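Nucleotidyl transferase AbiEii/AbiGii toxin family protein (Mycobacterium tuberculosis, PDB 6Y56) acts as the nucleotidyltransferase toxin MenT4 of a toxin-antitoxin system and probably inhibits growth by inactivating the acceptor stems of tRNAs. Local coordinates at residues Y19-L24 with I240-R245; L24-D29 with G92-G97; N44-K49 with L80-L85; F189-I194 with E253-K258. All blocks are in the same frame, centred on the assembly; numbering follows the deposited sequence.

Interaction 1 (Y19-L24 with I240-R245); sequences YDAALL and IGVLTR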
loop_
_atom_site.group_PDB
_atom_site.type_symbol
_atom_site.label_atom_id
_atom_site.label_comp_id
_atom_site.label_asym_id
_atom_site.label_seq_id
_atom_site.Cartn_x
_atom_site.Cartn_y
_atom_site.Cartn_z
ATOM N N TYR A 19 4.071 7.232 19.089
ATOM C CA TYR A 19 2.962 8.164 19.254
ATOM C C TYR A 19 2.672 8.918 17.961
ATOM O O TYR A 19 1.504 9.081 17.577
ATOM C CB TYR A 19 3.266 9.154 20.382
ATOM C CG TYR A 19 2.155 10.146 20.601
ATOM C CD1 TYR A 19 1.110 9.851 21.456
ATOM C CD2 TYR A 19 2.135 11.369 19.931
ATOM C CE1 TYR A 19 0.079 10.741 21.655
ATOM C CE2 TYR A 19 1.106 12.266 20.118
ATOM C CZ TYR A 19 0.080 11.947 20.986
ATOM O OH TYR A 19 -0.960 12.830 21.191
ATOM N N ASP A 20 3.720 9.399 17.285
ATOM C CA ASP A 20 3.508 10.169 16.065
ATOM C C ASP A 20 2.892 9.305 14.971
ATOM O O ASP A 20 2.013 9.768 14.234
ATOM C CB ASP A 20 4.825 10.789 15.592
ATOM C CG ASP A 20 5.136 12.121 16.274
ATOM O OD1 ASP A 20 4.401 12.527 17.189
ATOM O OD2 ASP A 20 6.120 12.770 15.864
ATOM N N ALA A 21 3.343 8.053 14.844
ATOM C CA ALA A 21 2.730 7.148 13.875
ATOM C C ALA A 21 1.265 6.893 14.203
ATOM O O ALA A 21 0.426 6.802 13.300
ATOM C CB ALA A 21 3.494 5.827 13.828
ATOM N N ALA A 22 0.935 6.781 15.498
ATOM C CA ALA A 22 -0.452 6.577 15.897
ATOM C C ALA A 22 -1.299 7.806 15.600
ATOM O O ALA A 22 -2.450 7.679 15.170
ATOM C CB ALA A 22 -0.533 6.198 17.379
ATOM N N LEU A 23 -0.745 8.999 15.826
ATOM C CA LEU A 23 -1.476 10.216 15.504
ATOM C C LEU A 23 -1.714 10.327 14.005
ATOM O O LEU A 23 -2.796 10.734 13.567
ATOM C CB LEU A 23 -0.723 11.437 16.033
ATOM C CG LEU A 23 -1.407 12.797 15.881
ATOM C CD1 LEU A 23 -2.800 12.775 16.454
ATOM C CD2 LEU A 23 -0.580 13.898 16.535
ATOM N N LEU A 24 -0.714 9.952 13.204
ATOM C CA LEU A 24 -0.885 9.942 11.754
ATOM C C LEU A 24 -1.921 8.913 11.329
ATOM O O LEU A 24 -2.737 9.180 10.440
ATOM C CB LEU A 24 0.450 9.645 11.080
ATOM C CG LEU A 24 0.364 9.503 9.554
ATOM C CD1 LEU A 24 -0.108 10.783 8.862
ATOM C CD2 LEU A 24 1.725 9.073 9.042
ATOM N N ILE A 240 10.893 0.926 10.391
ATOM C CA ILE A 240 9.970 -0.170 10.673
ATOM C C ILE A 240 9.766 -0.347 12.175
ATOM O O ILE A 240 8.661 -0.672 12.623
ATOM C CB ILE A 240 10.408 -1.471 9.956
ATOM C CG1 ILE A 240 9.411 -2.610 10.200
ATOM C CG2 ILE A 240 11.813 -1.882 10.380
ATOM C CD1 ILE A 240 8.074 -2.405 9.502
ATOM N N GLY A 241 10.810 -0.105 12.978
ATOM C CA GLY A 241 10.703 -0.245 14.421
ATOM C C GLY A 241 9.787 0.766 15.067
ATOM O O GLY A 241 9.281 0.515 16.166
ATOM N N VAL A 242 9.567 1.909 14.416
ATOM C CA VAL A 242 8.554 2.847 14.884
ATOM C C VAL A 242 7.161 2.287 14.636
ATOM O O VAL A 242 6.258 2.426 15.467
ATOM C CB VAL A 242 8.759 4.211 14.197
ATOM C CG1 VAL A 242 7.650 5.177 14.565
ATOM C CG2 VAL A 242 10.128 4.791 14.548
ATOM N N LEU A 243 6.976 1.614 13.507
ATOM C CA LEU A 243 5.654 1.232 13.039
ATOM C C LEU A 243 5.144 -0.065 13.641
ATOM O O LEU A 243 3.932 -0.303 13.621
ATOM C CB LEU A 243 5.673 1.097 11.511
ATOM C CG LEU A 243 6.205 2.348 10.801
ATOM C CD1 LEU A 243 6.294 2.095 9.304
ATOM C CD2 LEU A 243 5.339 3.572 11.091
ATOM N N THR A 244 6.029 -0.911 14.164
ATOM C CA THR A 244 5.605 -2.180 14.735
ATOM C C THR A 244 6.655 -2.642 15.731
ATOM O O THR A 244 7.798 -2.186 15.715
ATOM C CB THR A 244 5.398 -3.248 13.651
ATOM O OG1 THR A 244 4.826 -4.423 14.238
ATOM C CG2 THR A 244 6.717 -3.615 12.983
ATOM N N ARG A 245 6.243 -3.575 16.589
ATOM C CA ARG A 245 7.123 -4.178 17.576
ATOM C C ARG A 245 6.590 -5.591 17.756
ATOM O O ARG A 245 5.370 -5.760 17.890
ATOM C CB ARG A 245 6.994 -3.399 18.884
ATOM C CG ARG A 245 7.627 -4.054 20.095
ATOM C CD ARG A 245 7.330 -3.266 21.367
ATOM N NE ARG A 245 5.953 -3.449 21.825
ATOM C CZ ARG A 245 5.456 -2.913 22.937
ATOM N NH1 ARG A 245 4.194 -3.131 23.281
ATOM N NH2 ARG A 245 6.214 -2.147 23.703
#
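Ala21, on the long helix 19-38, packs against Val242 and Leu243 of the short helix 240-243, a small helix-to-helix contact that ties the N-terminal part of the chain to a segment more than two hundred residues further on. The backbones come closest at Ala21 and Leu243, whose CA atoms lie 6.7 Å apart, and a methyl group suits this place because it fills the gap between two helices without pushing them apart.

The contact between the segments is wholly apolar. The Ala21 methyl points at the short helix and is met by one branch from each of two consecutive residues. The short Val242 already points at helix 19-38 and needs only CG1, which comes within 4.3 Å of Ala21 CB. The CB of Leu243 is not aimed at that helix, but its longer branched chain, setting off beside the backbone N (chi1 -54°), carries CD2 to the methyl while CD1 leads away from it.

Polar bonding runs round the contact. Arg15 donates to Gly241 O and, weakly, to Val242 O, satisfying carbonyls near the C-terminal end of the short helix, and Asp20 forms a salt bridge with Arg121. Thr244 is the first residue to leave helical geometry, although its N still bonds Ile240 O at 3.1 Å. The nearest approach across the interface is Ala21 CB to Leu243 CD2, at 4.0 Å.

Interaction 2 (L24-D29 with G92-G97); sequences LDVAQD and GGFEFG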
loop_
_atom_site.group_PDB
_atom_site.type_symbol
_atom_site.label_atom_id
_atom_site.label_comp_id
_atom_site.label_asym_id
_atom_site.label_seq_id
_atom_site.Cartn_x
_atom_site.Cartn_y
_atom_site.Cartn_z
ATOM N N LEU A 24 -0.714 9.952 13.204
ATOM C CA LEU A 24 -0.885 9.942 11.754
ATOM C C LEU A 24 -1.921 8.913 11.329
ATOM O O LEU A 24 -2.737 9.180 10.440
ATOM C CB LEU A 24 0.450 9.645 11.080
ATOM C CG LEU A 24 0.364 9.503 9.554
ATOM C CD1 LEU A 24 -0.108 10.783 8.862
ATOM C CD2 LEU A 24 1.725 9.073 9.042
ATOM N N ASP A 25 -1.909 7.736 11.956
ATOM C CA ASP A 25 -2.909 6.711 11.667
ATOM C C ASP A 25 -4.318 7.269 11.857
ATOM O O ASP A 25 -5.202 7.090 11.000
ATOM C CB ASP A 25 -2.667 5.497 12.579
ATOM C CG ASP A 25 -3.605 4.336 12.289
ATOM O OD1 ASP A 25 -3.488 3.739 11.203
ATOM O OD2 ASP A 25 -4.466 4.009 13.142
ATOM N N VAL A 26 -4.535 7.980 12.964
ATOM C CA VAL A 26 -5.836 8.586 13.219
ATOM C C VAL A 26 -6.138 9.655 12.176
ATOM O O VAL A 26 -7.264 9.739 11.659
ATOM C CB VAL A 26 -5.876 9.162 14.649
ATOM C CG1 VAL A 26 -7.135 9.975 14.866
ATOM C CG2 VAL A 26 -5.782 8.053 15.673
ATOM N N ALA A 27 -5.147 10.501 11.860
ATOM C CA ALA A 27 -5.349 11.555 10.866
ATOM C C ALA A 27 -5.729 10.969 9.514
ATOM O O ALA A 27 -6.616 11.499 8.832
ATOM C CB ALA A 27 -4.085 12.410 10.755
ATOM N N GLN A 28 -5.082 9.868 9.117
ATOM C CA GLN A 28 -5.442 9.209 7.864
ATOM C C GLN A 28 -6.904 8.785 7.843
ATOM O O GLN A 28 -7.573 8.892 6.805
ATOM C CB GLN A 28 -4.580 7.969 7.655
ATOM C CG GLN A 28 -3.129 8.229 7.395
ATOM C CD GLN A 28 -2.326 6.961 7.472
ATOM O OE1 GLN A 28 -2.700 6.025 8.185
ATOM N NE2 GLN A 28 -1.219 6.917 6.748
ATOM N N ASP A 29 -7.417 8.251 8.962
ATOM C CA ASP A 29 -8.828 7.863 8.997
ATOM C C ASP A 29 -9.722 9.063 8.746
ATOM O O ASP A 29 -10.753 8.957 8.069
ATOM C CB ASP A 29 -9.207 7.266 10.353
ATOM C CG ASP A 29 -8.491 5.976 10.655
ATOM O OD1 ASP A 29 -7.943 5.340 9.723
ATOM O OD2 ASP A 29 -8.484 5.598 11.835
ATOM N N GLY A 92 -12.665 17.979 11.683
ATOM C CA GLY A 92 -12.594 18.133 13.123
ATOM C C GLY A 92 -11.320 18.857 13.509
ATOM O O GLY A 92 -10.999 19.927 12.980
ATOM N N GLY A 93 -10.564 18.253 14.419
ATOM C CA GLY A 93 -9.348 18.857 14.924
ATOM C C GLY A 93 -8.163 18.828 13.974
ATOM O O GLY A 93 -7.174 19.517 14.236
ATOM N N PHE A 94 -8.225 18.048 12.896
ATOM C CA PHE A 94 -7.072 17.895 12.014
ATOM C C PHE A 94 -7.137 18.864 10.844
ATOM O O PHE A 94 -8.196 19.054 10.238
ATOM C CB PHE A 94 -7.003 16.484 11.429
ATOM C CG PHE A 94 -6.680 15.419 12.434
ATOM C CD1 PHE A 94 -5.366 15.161 12.811
ATOM C CD2 PHE A 94 -7.705 14.692 13.016
ATOM C CE1 PHE A 94 -5.079 14.171 13.747
ATOM C CE2 PHE A 94 -7.427 13.700 13.948
ATOM C CZ PHE A 94 -6.117 13.439 14.313
ATOM N N GLU A 95 -5.984 19.423 10.493
ATOM C CA GLU A 95 -5.796 20.167 9.257
ATOM C C GLU A 95 -4.753 19.443 8.428
ATOM O O GLU A 95 -3.775 18.920 8.972
ATOM C CB GLU A 95 -5.310 21.598 9.531
ATOM C CG GLU A 95 -5.305 22.488 8.289
ATOM C CD GLU A 95 -4.674 23.846 8.543
ATOM O OE1 GLU A 95 -4.686 24.302 9.705
ATOM O OE2 GLU A 95 -4.166 24.454 7.577
ATOM N N PHE A 96 -4.967 19.414 7.116
ATOM C CA PHE A 96 -4.120 18.674 6.195
ATOM C C PHE A 96 -3.497 19.608 5.175
ATOM O O PHE A 96 -4.077 20.627 4.800
ATOM C CB PHE A 96 -4.935 17.623 5.452
ATOM C CG PHE A 96 -5.578 16.623 6.371
ATOM C CD1 PHE A 96 -4.893 15.477 6.755
ATOM C CD2 PHE A 96 -6.838 16.845 6.896
ATOM C CE1 PHE A 96 -5.469 14.557 7.610
ATOM C CE2 PHE A 96 -7.415 15.913 7.757
ATOM C CZ PHE A 96 -6.725 14.781 8.116
ATOM N N GLY A 97 -2.315 19.234 4.719
ATOM C CA GLY A 97 -1.687 19.914 3.602
ATOM C C GLY A 97 -0.897 18.906 2.802
ATOM O O GLY A 97 -0.383 17.921 3.344
#
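A helix laid across a face of the central mixed sheet is the element joined here: Val26 and Ala27 of helix 19-38 rest on Phe94 and Phe96 of strand 94-100. The local axes of helix and strand run almost perpendicular, at 83°, and pass 9.6 Å apart. Residues two apart on a strand point the same way, which brings both rings to the helix.

Ala27 is the hub. Its CA stands over the centre of the Phe94 ring, 4.0 Å from the centroid, in a CH-pi contact, and its CB touches Phe94 CE1 at 3.6 Å. Having only a methyl, alanine lets the ring come close to the helix backbone. Val26 adds its CG1 branch, which lies anti to the backbone N (chi1 172°) and reaches Phe94 CZ at 3.7 Å; the two side chains cross at about a right angle.

Phe96 is used differently. Its ring presents an edge, with Ala27 O near the ring plane and 3.4 Å from CZ, so the slightly positive rim faces a carbonyl oxygen. Ala27 CB also lies 4.1 Å from Phe96 CE1. Val112 of the adjacent strand 107-114 touches both Ala27 and Phe96, and His114 meets Phe94 edge-to-face. All four contact residues are buried, as expected of the helix-sheet core in an alpha/beta nucleotidyltransferase fold.

Interaction 3 (N44-K49 with L80-L85); sequences NRLVFK and LEVCEL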
loop_
_atom_site.group_PDB
_atom_site.type_symbol
_atom_site.label_atom_id
_atom_site.label_comp_id
_atom_site.label_asym_id
_atom_site.label_seq_id
_atom_site.Cartn_x
_atom_site.Cartn_y
_atom_site.Cartn_z
ATOM N N ASN A 44 -11.566 1.755 -11.882
ATOM C CA ASN A 44 -11.137 2.621 -12.979
ATOM C C ASN A 44 -11.342 4.096 -12.681
ATOM O O ASN A 44 -11.363 4.915 -13.597
ATOM C CB ASN A 44 -11.782 2.227 -14.311
ATOM C CG ASN A 44 -11.517 0.790 -14.662
ATOM O OD1 ASN A 44 -10.367 0.383 -14.817
ATOM N ND2 ASN A 44 -12.575 0.003 -14.764
ATOM N N ARG A 45 -11.494 4.458 -11.414
ATOM C CA ARG A 45 -11.602 5.859 -11.035
ATOM C C ARG A 45 -10.698 6.176 -9.847
ATOM O O ARG A 45 -9.772 6.987 -9.963
ATOM C CB ARG A 45 -13.053 6.247 -10.737
ATOM C CG ARG A 45 -13.188 7.744 -10.556
ATOM C CD ARG A 45 -14.603 8.220 -10.309
ATOM N NE ARG A 45 -14.735 9.647 -10.629
ATOM C CZ ARG A 45 -14.285 10.648 -9.871
ATOM N NH1 ARG A 45 -13.662 10.419 -8.718
ATOM N NH2 ARG A 45 -14.461 11.899 -10.274
ATOM N N LEU A 46 -10.957 5.549 -8.702
ATOM C CA LEU A 46 -10.160 5.804 -7.503
ATOM C C LEU A 46 -10.313 4.596 -6.589
ATOM O O LEU A 46 -11.416 4.327 -6.097
ATOM C CB LEU A 46 -10.640 7.074 -6.817
ATOM C CG LEU A 46 -9.809 7.532 -5.627
ATOM C CD1 LEU A 46 -8.394 7.951 -6.046
ATOM C CD2 LEU A 46 -10.527 8.667 -4.908
ATOM N N VAL A 47 -9.228 3.856 -6.382
ATOM C CA VAL A 47 -9.235 2.664 -5.540
ATOM C C VAL A 47 -8.117 2.808 -4.515
ATOM O O VAL A 47 -6.988 3.155 -4.873
ATOM C CB VAL A 47 -9.060 1.376 -6.376
ATOM C CG1 VAL A 47 -8.994 0.161 -5.473
ATOM C CG2 VAL A 47 -10.223 1.224 -7.343
ATOM N N PHE A 48 -8.429 2.537 -3.247
ATOM C CA PHE A 48 -7.456 2.583 -2.160
ATOM C C PHE A 48 -6.610 1.312 -2.201
ATOM O O PHE A 48 -7.142 0.204 -2.303
ATOM C CB PHE A 48 -8.277 2.671 -0.869
ATOM C CG PHE A 48 -7.488 2.890 0.399
ATOM C CD1 PHE A 48 -6.274 3.562 0.419
ATOM C CD2 PHE A 48 -8.024 2.442 1.605
ATOM C CE1 PHE A 48 -5.584 3.763 1.616
ATOM C CE2 PHE A 48 -7.350 2.647 2.795
ATOM C CZ PHE A 48 -6.136 3.305 2.800
ATOM N N LYS A 49 -5.290 1.454 -2.125
ATOM C CA LYS A 49 -4.416 0.279 -2.261
ATOM C C LYS A 49 -3.205 0.406 -1.337
ATOM O O LYS A 49 -3.172 1.231 -0.427
ATOM C CB LYS A 49 -4.024 0.046 -3.727
ATOM C CG LYS A 49 -3.148 1.130 -4.329
ATOM C CD LYS A 49 -2.846 0.785 -5.791
ATOM C CE LYS A 49 -1.811 1.706 -6.383
ATOM N NZ LYS A 49 -0.511 0.998 -6.409
ATOM N N LEU A 80 -6.128 15.458 -9.401
ATOM C CA LEU A 80 -6.159 16.861 -9.009
ATOM C C LEU A 80 -7.342 17.153 -8.093
ATOM O O LEU A 80 -7.203 17.893 -7.114
ATOM C CB LEU A 80 -6.193 17.757 -10.246
ATOM C CG LEU A 80 -6.123 19.263 -9.948
ATOM C CD1 LEU A 80 -4.804 19.626 -9.294
ATOM C CD2 LEU A 80 -6.321 20.065 -11.221
ATOM N N GLU A 81 -8.507 16.572 -8.384
ATOM C CA GLU A 81 -9.671 16.763 -7.523
ATOM C C GLU A 81 -9.364 16.334 -6.091
ATOM O O GLU A 81 -9.637 17.071 -5.134
ATOM C CB GLU A 81 -10.853 15.983 -8.101
ATOM C CG GLU A 81 -12.111 15.983 -7.244
ATOM C CD GLU A 81 -13.151 14.990 -7.745
ATOM O OE1 GLU A 81 -12.854 14.225 -8.685
ATOM O OE2 GLU A 81 -14.270 14.971 -7.194
ATOM N N VAL A 82 -8.748 15.158 -5.933
ATOM C CA VAL A 82 -8.399 14.658 -4.605
ATOM C C VAL A 82 -7.394 15.572 -3.929
ATOM O O VAL A 82 -7.547 15.917 -2.754
ATOM C CB VAL A 82 -7.873 13.218 -4.697
ATOM C CG1 VAL A 82 -7.352 12.760 -3.333
ATOM C CG2 VAL A 82 -8.969 12.306 -5.196
ATOM N N CYS A 83 -6.359 15.994 -4.660
ATOM C CA CYS A 83 -5.318 16.803 -4.038
ATOM C C CYS A 83 -5.837 18.183 -3.642
ATOM O O CYS A 83 -5.483 18.697 -2.573
ATOM C CB CYS A 83 -4.104 16.901 -4.969
ATOM S SG CYS A 83 -3.236 15.315 -5.131
ATOM N N GLU A 84 -6.671 18.803 -4.483
ATOM C CA GLU A 84 -7.256 20.092 -4.113
ATOM C C GLU A 84 -8.138 19.953 -2.883
ATOM O O GLU A 84 -8.185 20.854 -2.036
ATOM C CB GLU A 84 -8.083 20.663 -5.266
ATOM C CG GLU A 84 -7.295 21.177 -6.461
ATOM C CD GLU A 84 -8.184 21.942 -7.429
ATOM O OE1 GLU A 84 -9.128 22.619 -6.960
ATOM O OE2 GLU A 84 -7.962 21.868 -8.655
ATOM N N LEU A 85 -8.829 18.819 -2.758
ATOM C CA LEU A 85 -9.683 18.595 -1.602
ATOM C C LEU A 85 -8.860 18.425 -0.337
ATOM O O LEU A 85 -9.196 18.999 0.707
ATOM C CB LEU A 85 -10.556 17.371 -1.845
ATOM C CG LEU A 85 -11.491 17.007 -0.705
ATOM C CD1 LEU A 85 -12.460 18.152 -0.438
ATOM C CD2 LEU A 85 -12.238 15.731 -1.049
#
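Leu46 and Val82 make the inner, tightly packed half of this contact, and Arg45 with Glu81 make the outer, polar half. The partners are consecutive on both segments, one pair leading up to strand 47-49 and the other on helix 76-86.

On the inside, Leu46 points at the helix with CG anti to its own N (chi1 -174°), which sends CD2 against Val82 CG2 at 4.0 Å. Both residues are buried: Leu46 also touches Phe71 and Phe41, while Val82 touches Leu35 and Phe128. Branched aliphatic side chains suit a place enclosed by helix and sheet, where no polar partner is needed.

Nearer the surface, long side chains span the distance between the backbones. Arg45 runs extended from CG to NE, and Glu81 is also extended. Arg45 NH2 gives one nearly straight hydrogen bond, 165° at the hydrogen, to Glu81 OE1 at 3.2 Å, forming a salt bridge. The oxygen lies at the guanidinium edge, near its plane, and accepts through its syn lone pair, yet the two flat groups stand perpendicular; one oxygen and one nitrogen are joined rather than a matched pair. Arg45 NH1 is engaged by Gln40 O, which should limit rotation of the guanidinium.

Arg45 and Leu46 both face Gly42 in a classic beta bulge, just before the outermost strand 47-49 of the mixed sheet. A helix packed beside such a strand, with helix 50-59 following in the chain, is consistent with the nucleotidyltransferase fold.

Interaction 4 (F189-I194 with E253-K258); sequences FASRTI and EARVRK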
loop_
_atom_site.group_PDB
_atom_site.type_symbol
_atom_site.label_atom_id
_atom_site.label_comp_id
_atom_site.label_asym_id
_atom_site.label_seq_id
_atom_site.Cartn_x
_atom_site.Cartn_y
_atom_site.Cartn_z
ATOM N N PHE A 189 0.852 -11.558 4.354
ATOM C CA PHE A 189 0.230 -12.304 3.261
ATOM C C PHE A 189 0.563 -13.783 3.378
ATOM O O PHE A 189 -0.278 -14.643 3.095
ATOM C CB PHE A 189 0.677 -11.774 1.894
ATOM C CG PHE A 189 0.030 -10.485 1.483
ATOM C CD1 PHE A 189 -1.328 -10.403 1.243
ATOM C CD2 PHE A 189 0.796 -9.349 1.332
ATOM C CE1 PHE A 189 -1.907 -9.199 0.869
ATOM C CE2 PHE A 189 0.228 -8.149 0.946
ATOM C CZ PHE A 189 -1.124 -8.071 0.719
ATOM N N ALA A 190 1.774 -14.092 3.844
ATOM C CA ALA A 190 2.203 -15.478 3.982
ATOM C C ALA A 190 1.419 -16.236 5.040
ATOM O O ALA A 190 1.448 -17.473 5.041
ATOM C CB ALA A 190 3.695 -15.526 4.303
ATOM N N SER A 191 0.743 -15.534 5.943
ATOM C CA SER A 191 -0.082 -16.159 6.970
ATOM C C SER A 191 -1.543 -16.278 6.563
ATOM O O SER A 191 -2.344 -16.813 7.335
ATOM C CB SER A 191 0.014 -15.372 8.282
ATOM O OG SER A 191 -0.754 -14.187 8.195
ATOM N N ARG A 192 -1.909 -15.793 5.383
ATOM C CA ARG A 192 -3.285 -15.773 4.913
ATOM C C ARG A 192 -3.427 -16.687 3.704
ATOM O O ARG A 192 -2.441 -17.185 3.153
ATOM C CB ARG A 192 -3.702 -14.337 4.568
ATOM C CG ARG A 192 -3.694 -13.414 5.793
ATOM C CD ARG A 192 -3.743 -11.930 5.427
ATOM N NE ARG A 192 -4.970 -11.580 4.725
ATOM C CZ ARG A 192 -6.105 -11.239 5.324
ATOM N NH1 ARG A 192 -6.174 -11.192 6.648
ATOM N NH2 ARG A 192 -7.169 -10.948 4.592
ATOM N N THR A 193 -4.675 -16.926 3.305
ATOM C CA THR A 193 -4.917 -17.694 2.091
ATOM C C THR A 193 -4.356 -16.935 0.899
ATOM O O THR A 193 -4.540 -15.722 0.784
ATOM C CB THR A 193 -6.419 -17.917 1.909
ATOM O OG1 THR A 193 -6.884 -18.826 2.912
ATOM C CG2 THR A 193 -6.707 -18.504 0.536
ATOM N N ILE A 194 -3.642 -17.647 0.030
ATOM C CA ILE A 194 -3.040 -17.071 -1.169
ATOM C C ILE A 194 -3.559 -17.844 -2.365
ATOM O O ILE A 194 -3.471 -19.075 -2.395
ATOM C CB ILE A 194 -1.501 -17.137 -1.134
ATOM C CG1 ILE A 194 -0.952 -16.307 0.029
ATOM C CG2 ILE A 194 -0.899 -16.647 -2.462
ATOM C CD1 ILE A 194 0.572 -16.292 0.093
ATOM N N GLU A 253 11.942 -12.731 6.811
ATOM C CA GLU A 253 12.601 -13.100 5.563
ATOM C C GLU A 253 12.480 -14.594 5.306
ATOM O O GLU A 253 12.206 -15.016 4.176
ATOM C CB GLU A 253 14.073 -12.687 5.605
ATOM C CG GLU A 253 14.794 -12.779 4.262
ATOM C CD GLU A 253 15.322 -14.182 3.953
ATOM O OE1 GLU A 253 15.609 -14.455 2.770
ATOM O OE2 GLU A 253 15.440 -15.004 4.884
ATOM N N ALA A 254 12.675 -15.406 6.346
ATOM C CA ALA A 254 12.601 -16.852 6.183
ATOM C C ALA A 254 11.190 -17.299 5.829
ATOM O O ALA A 254 11.012 -18.132 4.932
ATOM C CB ALA A 254 13.089 -17.553 7.450
ATOM N N ARG A 255 10.176 -16.766 6.525
ATOM C CA ARG A 255 8.806 -17.180 6.245
ATOM C C ARG A 255 8.383 -16.761 4.844
ATOM O O ARG A 255 7.729 -17.532 4.133
ATOM C CB ARG A 255 7.818 -16.620 7.275
ATOM C CG ARG A 255 6.407 -17.183 7.071
ATOM C CD ARG A 255 5.297 -16.306 7.621
ATOM N NE ARG A 255 5.060 -16.564 9.038
ATOM C CZ ARG A 255 4.239 -15.849 9.799
ATOM N NH1 ARG A 255 3.560 -14.834 9.278
ATOM N NH2 ARG A 255 4.090 -16.154 11.084
ATOM N N VAL A 256 8.751 -15.546 4.434
ATOM C CA VAL A 256 8.377 -15.053 3.108
ATOM C C VAL A 256 9.063 -15.878 2.022
ATOM O O VAL A 256 8.425 -16.339 1.072
ATOM C CB VAL A 256 8.689 -13.546 2.997
ATOM C CG1 VAL A 256 8.656 -13.063 1.536
ATOM C CG2 VAL A 256 7.718 -12.737 3.856
ATOM N N ARG A 257 10.370 -16.095 2.161
ATOM C CA ARG A 257 11.100 -16.862 1.157
ATOM C C ARG A 257 10.533 -18.270 1.011
ATOM O O ARG A 257 10.430 -18.791 -0.108
ATOM C CB ARG A 257 12.583 -16.902 1.522
ATOM C CG ARG A 257 13.430 -17.757 0.592
ATOM C CD ARG A 257 14.894 -17.345 0.644
ATOM N NE ARG A 257 15.340 -17.041 1.999
ATOM C CZ ARG A 257 15.730 -17.954 2.878
ATOM N NH1 ARG A 257 15.730 -19.240 2.544
ATOM N NH2 ARG A 257 16.118 -17.586 4.092
ATOM N N LYS A 258 10.161 -18.906 2.125
ATOM C CA LYS A 258 9.591 -20.246 2.055
ATOM C C LYS A 258 8.190 -20.228 1.461
ATOM O O LYS A 258 7.862 -21.044 0.591
ATOM C CB LYS A 258 9.547 -20.868 3.444
ATOM C CG LYS A 258 9.033 -22.287 3.440
ATOM C CD LYS A 258 9.071 -22.829 4.835
ATOM C CE LYS A 258 8.531 -24.245 4.827
ATOM N NZ LYS A 258 8.534 -24.861 6.182
#
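Ala190 and Ser191, in a type I beta turn that starts from the last residue of helix 180-189, lie against the side chain of Arg255 on helix 249-259. The turn runs from Phe189 to Arg192 and is closed by Arg192 N to Phe189 O at 3.0 Å. It brings the backbones nearest at Ala190 and Val256, with 6.3 Å between their CA atoms.

The conformation of Arg255 shapes the contact. CG lies anti to the backbone N, then the chain bends at chi3 (-85°), so that the aliphatic part and the guanidinium serve different neighbours. Arg255 CD meets the Ala190 methyl at 3.8 Å, a small group that allows the arginine stem to lie close to the turn. Further out, Ser191 CB lies obliquely to the guanidinium, 3.7 Å from Arg255 NH1, but it is Asn187 O that accepts a hydrogen bond from Arg255 NH1. An arginine suits the end of helix 180-189, where carbonyls lack the next helical turn to bond them.

Ser191 has its hydroxyl between the backbone N and carbonyl carbon (chi1 76°), which turns OG back to donate to His188 O. The exposed serine thus presents CB, not OG, to the arginine.

Along helix 249-259 itself, one turn apart, Glu253 and Arg257 form a side-on, two-pronged salt bridge in which each carboxylate oxygen takes one N-H, holding the two flat groups in a fixed relation. Arg257 NE bonds Glu253 OE1 at 2.7 Å, an oxygen that also accepts from Arg230 N, and Arg257 NH2 reaches Glu253 OE2 at 2.8 Å, with an N-H...O angle of 158°.

How the interactions relate
Helix 19-38 is the common element of interactions 1 and 2: they share Leu24, their centres lie about 15 Å apart, and Leu23 CD1 packs on Phe94 CE1 at 3.8 Å. Interaction 3 is nested within the chain loops closed by both; it reaches the same mixed sheet as interaction 2, about 17 Å away between centres. Helix 50-59 follows its strand 47-49 in the chain and is tied to segment 24-29 of interaction 2 by salt bridges: Lys56 bridges Asp25 and Asp29, and Arg55 bridges Asp25. Interaction 4 stands apart in the helical region, about 33 Å between centres from interaction 2 and across the chain's centre, while its segments alternate in sequence with those of interaction 1.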